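PDB 6YQ4: tannase from Fusobacterium nucleatum subsp. nucleatum ATCC 25586, which probably hydrolyses ester bonds of gallotannins, giving this bacterium a detoxifying activity against these plant polyphenols. Local coordinates for residues I306-A311 with F468-W472; Q323-F328 with V342-I346. All blocks are in the same frame, centred on the assembly; numbering follows the deposited sequence.

Interaction 1 (I306-A311 with F468-W472)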
loop_
_atom_site.group_PDB
_atom_site.type_symbol
_atom_site.label_atom_id
_atom_site.label_comp_id
_atom_site.label_asym_id
_atom_site.label_seq_id
_atom_site.Cartn_x
_atom_site.Cartn_y
_atom_site.Cartn_z
ATOM N N ILE A 306 -0.434 -4.363 -20.148
ATOM C CA ILE A 306 -0.281 -3.236 -19.225
ATOM C C ILE A 306 0.911 -2.378 -19.629
ATOM O O ILE A 306 0.838 -1.144 -19.638
ATOM C CB ILE A 306 -0.119 -3.742 -17.784
ATOM C CG1 ILE A 306 -1.391 -4.371 -17.274
ATOM C CG2 ILE A 306 0.296 -2.618 -16.839
ATOM C CD1 ILE A 306 -1.116 -5.023 -15.933
ATOM N N ILE A 307 2.043 -3.018 -19.938
ATOM C CA ILE A 307 3.224 -2.252 -20.321
ATOM C C ILE A 307 3.000 -1.585 -21.674
ATOM O O ILE A 307 3.294 -0.397 -21.842
ATOM C CB ILE A 307 4.482 -3.149 -20.312
ATOM C CG1 ILE A 307 4.759 -3.689 -18.905
ATOM C CG2 ILE A 307 5.716 -2.387 -20.799
ATOM C CD1 ILE A 307 5.031 -2.608 -17.882
ATOM N N ARG A 308 2.443 -2.323 -22.649
ATOM C CA ARG A 308 2.131 -1.729 -23.951
ATOM C C ARG A 308 1.277 -0.492 -23.787
ATOM O O ARG A 308 1.540 0.547 -24.402
ATOM C CB ARG A 308 1.403 -2.736 -24.845
ATOM C CG ARG A 308 1.011 -2.180 -26.223
ATOM C CD ARG A 308 -0.117 -2.986 -26.910
ATOM N NE ARG A 308 -1.416 -2.736 -26.296
ATOM C CZ ARG A 308 -2.496 -3.492 -26.476
ATOM N NH1 ARG A 308 -2.426 -4.559 -27.259
ATOM N NH2 ARG A 308 -3.644 -3.177 -25.865
ATOM N N ASN A 309 0.254 -0.584 -22.941
ATOM C CA ASN A 309 -0.606 0.560 -22.697
ATOM C C ASN A 309 0.159 1.689 -22.030
ATOM O O ASN A 309 -0.034 2.860 -22.377
ATOM C CB ASN A 309 -1.797 0.139 -21.842
ATOM C CG ASN A 309 -2.876 -0.561 -22.644
ATOM O OD1 ASN A 309 -2.795 -0.700 -23.884
ATOM N ND2 ASN A 309 -3.897 -1.014 -21.940
ATOM N N SER A 310 1.032 1.356 -21.071
ATOM C CA SER A 310 1.869 2.373 -20.442
ATOM C C SER A 310 2.767 3.081 -21.460
ATOM O O SER A 310 2.796 4.315 -21.517
ATOM C CB SER A 310 2.719 1.752 -19.333
ATOM O OG SER A 310 3.613 2.725 -18.793
ATOM N N ALA A 311 3.534 2.315 -22.256
ATOM C CA ALA A 311 4.431 2.936 -23.237
ATOM C C ALA A 311 3.674 3.736 -24.301
ATOM O O ALA A 311 4.192 4.738 -24.806
ATOM C CB ALA A 311 5.308 1.877 -23.896
ATOM N N PHE A 468 -6.648 1.142 -12.630
ATOM C CA PHE A 468 -5.312 0.571 -12.513
ATOM C C PHE A 468 -4.479 0.955 -13.719
ATOM O O PHE A 468 -4.959 0.919 -14.855
ATOM C CB PHE A 468 -5.357 -0.946 -12.402
ATOM C CG PHE A 468 -3.985 -1.616 -12.390
ATOM C CD1 PHE A 468 -3.059 -1.325 -11.418
ATOM C CD2 PHE A 468 -3.661 -2.578 -13.327
ATOM C CE1 PHE A 468 -1.811 -1.961 -11.390
ATOM C CE2 PHE A 468 -2.396 -3.217 -13.308
ATOM C CZ PHE A 468 -1.474 -2.900 -12.338
ATOM N N ALA A 469 -3.218 1.282 -13.457
ATOM C CA ALA A 469 -2.309 1.903 -14.407
ATOM C C ALA A 469 -0.883 1.720 -13.896
ATOM O O ALA A 469 -0.628 1.774 -12.687
ATOM C CB ALA A 469 -2.615 3.397 -14.576
ATOM N N ALA A 470 0.043 1.518 -14.830
ATOM C CA ALA A 470 1.479 1.478 -14.545
ATOM C C ALA A 470 2.107 2.677 -15.235
ATOM O O ALA A 470 2.495 2.598 -16.407
ATOM C CB ALA A 470 2.108 0.173 -15.017
ATOM N N PRO A 471 2.202 3.815 -14.555
ATOM C CA PRO A 471 2.720 5.030 -15.202
ATOM C C PRO A 471 4.168 4.859 -15.654
ATOM O O PRO A 471 5.026 4.405 -14.896
ATOM C CB PRO A 471 2.595 6.092 -14.103
ATOM C CG PRO A 471 1.624 5.516 -13.112
ATOM C CD PRO A 471 1.814 4.046 -13.155
ATOM N N TRP A 472 4.431 5.267 -16.888
ATOM C CA TRP A 472 5.734 5.098 -17.519
ATOM C C TRP A 472 6.830 5.889 -16.809
ATOM O O TRP A 472 6.622 7.016 -16.340
ATOM C CB TRP A 472 5.652 5.539 -18.988
ATOM C CG TRP A 472 6.917 5.274 -19.722
ATOM C CD1 TRP A 472 7.926 6.168 -19.990
ATOM C CD2 TRP A 472 7.331 4.019 -20.277
ATOM N NE1 TRP A 472 8.941 5.540 -20.686
ATOM C CE2 TRP A 472 8.600 4.223 -20.873
ATOM C CE3 TRP A 472 6.750 2.745 -20.341
ATOM C CZ2 TRP A 472 9.295 3.197 -21.509
ATOM C CZ3 TRP A 472 7.436 1.735 -20.968
ATOM C CH2 TRP A 472 8.708 1.962 -21.539
HETATM O O HOH W 1 -0.746 1.248 -17.765
HETATM O O HOH W 2 1.986 5.832 -18.583
#
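Ser-310 gives its hydroxyl to the carbonyl of Ala-470, OG lying 2.6 Å from Ala-470 O, and this is the one direct hydrogen bond between 306-311 and 468-472. The approach is nearly head-on to the acceptor, with a C=O...OG angle of 171°. The serine torsion explains the reach: OG stands anti to its own backbone N (chi1 175°), which carries it off the helix toward the loop. The same oxygen lies in the plane of the Trp-472 indole, at its edge, 3.5 Å from Trp-472 CE3. Its approach to Trp-472 N is badly angled and is no bond; that N-H goes to a water 3.0 Å away, which in turn reaches Ser-310 O only weakly.

Apolar groups close the contact at both ends. At one, Ile-306 CD1 meets the Phe-468 ring at its edge, near the ring plane, 3.4 Å from Phe-468 CE2, the two side chains crossing at about a right angle. The other branch, CG2, packs on the methyl of Ala-470 (CB 3.8 Å from Ile-306 CG2). At the other end Ala-311 CB comes obliquely to the indole, 3.6 Å from Trp-472 CZ3. Further out, Trp-472 NE1 is bonded to Asp-320 O, which anchors the far side of the indole, while Phe-468 also touches Ile-438 on the adjacent strand 435-439.

Strand 465-469 is an outermost strand of the central mixed sheet, whose run of parallel strands fits the alpha/beta-hydrolase clan. Pro-471 lies near, without touching, a putative Ser-His-Asp triad (Ser-166, His-476, Asp-444). One direct bond and two waters, held by Ala-470 N and Trp-472 N but only weakly by the carbonyls of Ile-306 and Ser-310, imply a junction held chiefly by apolar packing, with Ser-310 as its polar tie.

Interaction 2 (Q323-F328 with V342-I346)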
loop_
_atom_site.group_PDB
_atom_site.type_symbol
_atom_site.label_atom_id
_atom_site.label_comp_id
_atom_site.label_asym_id
_atom_site.label_seq_id
_atom_site.Cartn_x
_atom_site.Cartn_y
_atom_site.Cartn_z
ATOM N N GLN A 323 15.242 3.658 -24.049
ATOM C CA GLN A 323 15.908 2.589 -23.316
ATOM C C GLN A 323 15.195 1.248 -23.403
ATOM O O GLN A 323 15.832 0.215 -23.196
ATOM C CB GLN A 323 16.045 2.986 -21.846
ATOM C CG GLN A 323 16.205 4.484 -21.639
ATOM C CD GLN A 323 15.840 4.927 -20.231
ATOM O OE1 GLN A 323 15.867 4.130 -19.288
ATOM N NE2 GLN A 323 15.494 6.205 -20.084
ATOM N N PHE A 324 13.900 1.221 -23.709
ATOM C CA PHE A 324 13.133 -0.018 -23.664
ATOM C C PHE A 324 12.608 -0.478 -25.016
ATOM O O PHE A 324 11.912 -1.499 -25.073
ATOM C CB PHE A 324 11.970 0.136 -22.679
ATOM C CG PHE A 324 12.422 0.324 -21.258
ATOM C CD1 PHE A 324 12.814 1.580 -20.799
ATOM C CD2 PHE A 324 12.484 -0.757 -20.385
ATOM C CE1 PHE A 324 13.250 1.759 -19.480
ATOM C CE2 PHE A 324 12.913 -0.590 -19.072
ATOM C CZ PHE A 324 13.302 0.673 -18.624
ATOM N N LYS A 325 12.951 0.214 -26.107
ATOM C CA LYS A 325 12.455 -0.171 -27.425
ATOM C C LYS A 325 12.870 -1.585 -27.841
ATOM O O LYS A 325 12.181 -2.199 -28.657
ATOM C CB LYS A 325 12.927 0.835 -28.473
ATOM C CG LYS A 325 12.636 2.292 -28.117
ATOM C CD LYS A 325 13.190 3.269 -29.173
ATOM C CE LYS A 325 12.136 4.292 -29.645
ATOM N NZ LYS A 325 12.580 5.121 -30.815
ATOM N N LYS A 326 13.953 -2.139 -27.293
ATOM C CA LYS A 326 14.364 -3.481 -27.710
ATOM C C LYS A 326 13.340 -4.555 -27.331
ATOM O O LYS A 326 13.332 -5.631 -27.940
ATOM C CB LYS A 326 15.741 -3.822 -27.126
ATOM C CG LYS A 326 15.738 -4.234 -25.654
ATOM C CD LYS A 326 17.157 -4.447 -25.099
ATOM C CE LYS A 326 17.968 -5.422 -25.941
ATOM N NZ LYS A 326 19.293 -5.778 -25.340
ATOM N N ALA A 327 12.475 -4.289 -26.364
ATOM C CA ALA A 327 11.406 -5.212 -26.009
ATOM C C ALA A 327 10.091 -4.922 -26.737
ATOM O O ALA A 327 9.099 -5.630 -26.508
ATOM C CB ALA A 327 11.168 -5.173 -24.488
ATOM N N PHE A 328 10.052 -3.907 -27.599
ATOM C CA PHE A 328 8.802 -3.393 -28.141
ATOM C C PHE A 328 8.688 -3.702 -29.630
ATOM O O PHE A 328 9.677 -3.625 -30.372
ATOM C CB PHE A 328 8.705 -1.878 -27.939
ATOM C CG PHE A 328 8.524 -1.461 -26.511
ATOM C CD1 PHE A 328 8.214 -2.390 -25.531
ATOM C CD2 PHE A 328 8.652 -0.133 -26.149
ATOM C CE1 PHE A 328 8.035 -2.003 -24.213
ATOM C CE2 PHE A 328 8.485 0.263 -24.823
ATOM C CZ PHE A 328 8.173 -0.675 -23.858
ATOM N N VAL A 342 11.910 -9.820 -22.195
ATOM C CA VAL A 342 12.953 -8.858 -22.536
ATOM C C VAL A 342 12.795 -7.586 -21.710
ATOM O O VAL A 342 13.784 -7.010 -21.231
ATOM C CB VAL A 342 12.929 -8.560 -24.048
ATOM C CG1 VAL A 342 14.019 -7.540 -24.417
ATOM C CG2 VAL A 342 13.075 -9.846 -24.854
ATOM N N TYR A 343 11.545 -7.146 -21.509
ATOM C CA TYR A 343 11.299 -5.885 -20.819
ATOM C C TYR A 343 11.821 -5.923 -19.385
ATOM O O TYR A 343 12.325 -4.919 -18.873
ATOM C CB TYR A 343 9.795 -5.556 -20.833
ATOM C CG TYR A 343 9.445 -4.288 -20.067
ATOM C CD1 TYR A 343 9.618 -3.031 -20.647
ATOM C CD2 TYR A 343 8.975 -4.345 -18.753
ATOM C CE1 TYR A 343 9.306 -1.871 -19.948
ATOM C CE2 TYR A 343 8.671 -3.187 -18.040
ATOM C CZ TYR A 343 8.840 -1.954 -18.643
ATOM O OH TYR A 343 8.507 -0.795 -17.968
ATOM N N THR A 344 11.695 -7.071 -18.718
ATOM C CA THR A 344 12.054 -7.177 -17.310
ATOM C C THR A 344 13.547 -7.377 -17.084
ATOM O O THR A 344 14.000 -7.252 -15.939
ATOM C CB THR A 344 11.271 -8.321 -16.661
ATOM O OG1 THR A 344 11.343 -9.477 -17.503
ATOM C CG2 THR A 344 9.821 -7.926 -16.510
ATOM N N HIS A 345 14.316 -7.679 -18.137
ATOM C CA HIS A 345 15.750 -7.889 -18.037
ATOM C C HIS A 345 16.550 -6.640 -18.379
ATOM O O HIS A 345 17.758 -6.732 -18.619
ATOM C CB HIS A 345 16.165 -9.043 -18.947
ATOM C CG HIS A 345 15.891 -10.387 -18.358
ATOM N ND1 HIS A 345 14.665 -10.721 -17.817
ATOM C CD2 HIS A 345 16.685 -11.470 -18.200
ATOM C CE1 HIS A 345 14.716 -11.958 -17.359
ATOM N NE2 HIS A 345 15.929 -12.436 -17.582
ATOM N N ILE A 346 15.903 -5.481 -18.427
ATOM C CA ILE A 346 16.541 -4.314 -19.011
ATOM C C ILE A 346 17.320 -3.588 -17.920
ATOM O O ILE A 346 18.545 -3.432 -18.025
ATOM C CB ILE A 346 15.504 -3.430 -19.737
ATOM C CG1 ILE A 346 15.266 -4.012 -21.145
ATOM C CG2 ILE A 346 15.961 -1.973 -19.822
ATOM C CD1 ILE A 346 14.428 -3.148 -22.069
#
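Phe-324 and Tyr-343 meet obliquely, their ring centroids 5.2 Å apart and their planes at 39°, so the pair is neither a stack nor a T. The closest atoms are Phe-324 CD2 and Tyr-343 CE1, 3.4 Å apart. Ile-346 completes the tight part by applying two branches to the same phenyl: CG2 lies 3.4 Å from Phe-324 CE2, and CD1 lies 3.5 Å from Phe-324 CD2. Its chi2 of -171° extends the longer branch back past the ring toward the Phe-324 backbone. The methyl of Ala-327 sits where the backbones come nearest, 3.6 Å from Tyr-343 N, and also touches Val-342 CG1.

No hydrogen bond joins the two segments directly. They flank the small antiparallel hairpin of strands 328-330 and 335-338: 323-328 is the loop entering it from helix 298-316, and 342-346 lies at the end of helix 340-344, which follows it. The contact thus closes the base of the hairpin, where Ala-327 is also joined through its backbone to Asn-339. Phe-328, at the start of the first strand, turns its ring so that Phe-324 O sits 3.6 Å above the plane, over the centre of one face, and its CE1 reaches Tyr-343 CD1. Tyr-343 OH is bonded to Ala-442 O, outside the two segments.

Packing is looser toward solvent. There the exposed Lys-326 lays only its aliphatic part against the other segment, its CG 3.9 Å from Val-342 CG1; these two side chains cross at about a right angle, whereas those of Lys-326 and Ile-346 run past each other in opposite directions.

How the interactions relate
Interactions 1 and 2 share one apolar seam, with centres about 14 Å apart. Trp-472 CH2 lies 3.6 Å from Phe-328 CZ, and its ring meets that of Phe-324 edge-to-face; Ala-311 and Ile-307 of helix 298-316 pack on Phe-328 and Tyr-343. Both contacts are only partly buried, but interaction 1 lies nearer the chain centre (about 19 against 27 Å) and has no exposed residue among those touching, whereas interaction 2 has two. Interaction 1 ties helix 298-316 to the edge of the main sheet, using a hydroxyl bond and waters; interaction 2 packs the flanks of the peripheral hairpin without any hydrogen bond between 323-328 and 342-346. Ala-442, the partner of Tyr-343, also touches Ser-310, so one loop residue borders both.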